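Local coordinates for hypothetical protein, similar to alpha-acetolactate decarboxylase (Staphylococcus aureus subsp. aureus, PDB 1XV2), which probably catalyses the decarboxylation of acetolactate to acetoin as a zinc-containing member of the alpha-acetolactate decarboxylase family, at residues A[26-31]-A[47-52]. Sequence-based numbering, arbitrary orientation.
Sequences ATINEL and GEVIFL
Phe51 reaches from its strand to the short helix that begins at Ile28, and the far end of its ring touches two residues one helical turn apart. Atom CE1 lies 4.0 Å from Ile28 CD1, and at the ring tip CZ stands 4.0 Å from Leu31 CB. Both aliphatic groups approach the ring obliquely. The contact is a worked example of a helix set on a sheet through apolar side chains alone: no hydrogen bond links 26-31 to 47-52, and CA atoms remain 9.4 Å apart even at Leu31 and Phe51.

Side chains span that gap. In Ile28, CG2 is anti to the backbone N while CG1 lies beside that N (chi1 -76°), and the longer branch carries CD1 to Phe51 and, more loosely, to Val49 CG1 at 4.3 Å. Leu31, by contrast, meets the ring with its CB, close to the helix backbone. Phe51 has CG anti to its own carbonyl carbon (chi1 -69°), which sends the ring out toward the helix. Two residues back on the same strand, Val49 sets CG1 3.9 Å above one face of the ring, offset toward the rim.

The helix start has polar ties of its own. Thr27 N donates to Glu30 OE1 over 2.8 Å, arriving from above the carboxylate plane; this is one half of a capping box, the Thr27 side chain making no capping bond. Leu31 N bonds to Thr27 O in the first helical turn.

The Val49 side chain is about 8 Å from the zinc ion, and its carbonyl O is hydrogen-bonded to ND1 of the zinc ligand His178. Around this buried contact, Ala56 touches Ile28 and Phe51, and Ile79 touches Leu31 and Phe51; their strands, 55-59 and 77-80, belong with 48-52 to the seven-stranded mixed sheet. Val74, from the strand paired with 26-27 in a separate two-stranded sheet, packs on Ile28 and Leu31.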
loop_
_atom_site.group_PDB
_atom_site.type_symbol
_atom_site.label_atom_id
_atom_site.label_comp_id
_atom_site.label_asym_id
_atom_site.label_seq_id
_atom_site.Cartn_x
_atom_site.Cartn_y
_atom_site.Cartn_z
ATOM N N ALA A 26 -11.108 5.592 -13.380
ATOM C CA ALA A 26 -9.948 6.154 -14.055
ATOM C C ALA A 26 -10.044 5.797 -15.534
ATOM O O ALA A 26 -10.650 4.791 -15.907
ATOM C CB ALA A 26 -8.659 5.605 -13.454
ATOM N N THR A 27 -9.442 6.628 -16.370
ATOM C CA THR A 27 -9.469 6.434 -17.810
ATOM C C THR A 27 -8.240 5.669 -18.308
ATOM O O THR A 27 -7.168 5.752 -17.709
ATOM C CB THR A 27 -9.550 7.817 -18.501
ATOM O OG1 THR A 27 -10.880 8.029 -18.989
ATOM C CG2 THR A 27 -8.553 7.931 -19.624
ATOM N N ILE A 28 -8.398 4.922 -19.399
ATOM C CA ILE A 28 -7.276 4.179 -19.971
ATOM C C ILE A 28 -6.138 5.149 -20.278
ATOM O O ILE A 28 -4.979 4.887 -19.953
ATOM C CB ILE A 28 -7.677 3.461 -21.282
ATOM C CG1 ILE A 28 -8.518 2.224 -20.967
ATOM C CG2 ILE A 28 -6.425 3.075 -22.072
ATOM C CD1 ILE A 28 -7.754 1.128 -20.231
ATOM N N ASN A 29 -6.483 6.271 -20.905
ATOM C CA ASN A 29 -5.507 7.298 -21.256
ATOM C C ASN A 29 -4.781 7.822 -20.020
ATOM O O ASN A 29 -3.577 8.073 -20.060
ATOM C CB ASN A 29 -6.197 8.468 -21.974
ATOM C CG ASN A 29 -6.602 8.130 -23.402
ATOM O OD1 ASN A 29 -7.361 8.866 -24.031
ATOM N ND2 ASN A 29 -6.087 7.022 -23.923
ATOM N N GLU A 30 -5.514 7.990 -18.924
ATOM C CA GLU A 30 -4.914 8.484 -17.690
ATOM C C GLU A 30 -3.909 7.468 -17.140
ATOM O O GLU A 30 -2.859 7.838 -16.613
ATOM C CB GLU A 30 -6.001 8.770 -16.648
ATOM C CG GLU A 30 -7.085 9.717 -17.153
ATOM C CD GLU A 30 -8.135 10.035 -16.104
ATOM O OE1 GLU A 30 -8.601 9.103 -15.414
ATOM O OE2 GLU A 30 -8.503 11.222 -15.982
ATOM N N LEU A 31 -4.234 6.185 -17.270
ATOM C CA LEU A 31 -3.345 5.130 -16.796
ATOM C C LEU A 31 -2.062 5.087 -17.628
ATOM O O LEU A 31 -0.965 4.947 -17.089
ATOM C CB LEU A 31 -4.056 3.774 -16.861
ATOM C CG LEU A 31 -4.583 3.233 -15.530
ATOM C CD1 LEU A 31 -3.409 2.831 -14.646
ATOM C CD2 LEU A 31 -5.440 4.277 -14.839
ATOM N N GLY A 47 -14.050 -7.873 -18.660
ATOM C CA GLY A 47 -12.896 -8.392 -19.360
ATOM C C GLY A 47 -11.530 -8.258 -18.726
ATOM O O GLY A 47 -11.382 -8.075 -17.517
ATOM N N GLU A 48 -10.522 -8.336 -19.583
ATOM C CA GLU A 48 -9.133 -8.283 -19.169
ATOM C C GLU A 48 -8.357 -7.243 -19.953
ATOM O O GLU A 48 -8.310 -7.297 -21.180
ATOM C CB GLU A 48 -8.494 -9.648 -19.408
ATOM C CG GLU A 48 -9.301 -10.818 -18.872
ATOM C CD GLU A 48 -9.403 -10.802 -17.362
ATOM O OE1 GLU A 48 -8.621 -10.058 -16.733
ATOM O OE2 GLU A 48 -10.251 -11.537 -16.808
ATOM N N VAL A 49 -7.738 -6.304 -19.246
ATOM C CA VAL A 49 -6.944 -5.282 -19.906
ATOM C C VAL A 49 -5.470 -5.655 -19.822
ATOM O O VAL A 49 -4.980 -6.042 -18.764
ATOM C CB VAL A 49 -7.132 -3.898 -19.247
ATOM C CG1 VAL A 49 -6.239 -2.870 -19.928
ATOM C CG2 VAL A 49 -8.590 -3.474 -19.338
ATOM N N ILE A 50 -4.771 -5.562 -20.947
ATOM C CA ILE A 50 -3.344 -5.850 -20.974
ATOM C C ILE A 50 -2.633 -4.630 -21.551
ATOM O O ILE A 50 -2.883 -4.244 -22.694
ATOM C CB ILE A 50 -2.989 -7.067 -21.874
ATOM C CG1 ILE A 50 -3.783 -8.304 -21.456
ATOM C CG2 ILE A 50 -1.496 -7.356 -21.778
ATOM C CD1 ILE A 50 -5.194 -8.348 -22.010
ATOM N N PHE A 51 -1.772 -4.008 -20.752
ATOM C CA PHE A 51 -1.009 -2.857 -21.219
ATOM C C PHE A 51 0.286 -3.430 -21.780
ATOM O O PHE A 51 1.105 -3.972 -21.039
ATOM C CB PHE A 51 -0.707 -1.897 -20.068
ATOM C CG PHE A 51 -1.923 -1.185 -19.531
ATOM C CD1 PHE A 51 -2.689 -0.366 -20.356
ATOM C CD2 PHE A 51 -2.292 -1.323 -18.198
ATOM C CE1 PHE A 51 -3.806 0.307 -19.861
ATOM C CE2 PHE A 51 -3.410 -0.653 -17.693
ATOM C CZ PHE A 51 -4.167 0.162 -18.528
ATOM N N LEU A 52 0.457 -3.323 -23.093
ATOM C CA LEU A 52 1.640 -3.865 -23.748
ATOM C C LEU A 52 2.237 -2.892 -24.758
ATOM O O LEU A 52 1.572 -2.485 -25.710
ATOM C CB LEU A 52 1.276 -5.176 -24.445
ATOM C CG LEU A 52 2.428 -6.009 -25.005
ATOM C CD1 LEU A 52 3.364 -6.417 -23.875
ATOM C CD2 LEU A 52 1.863 -7.235 -25.710
#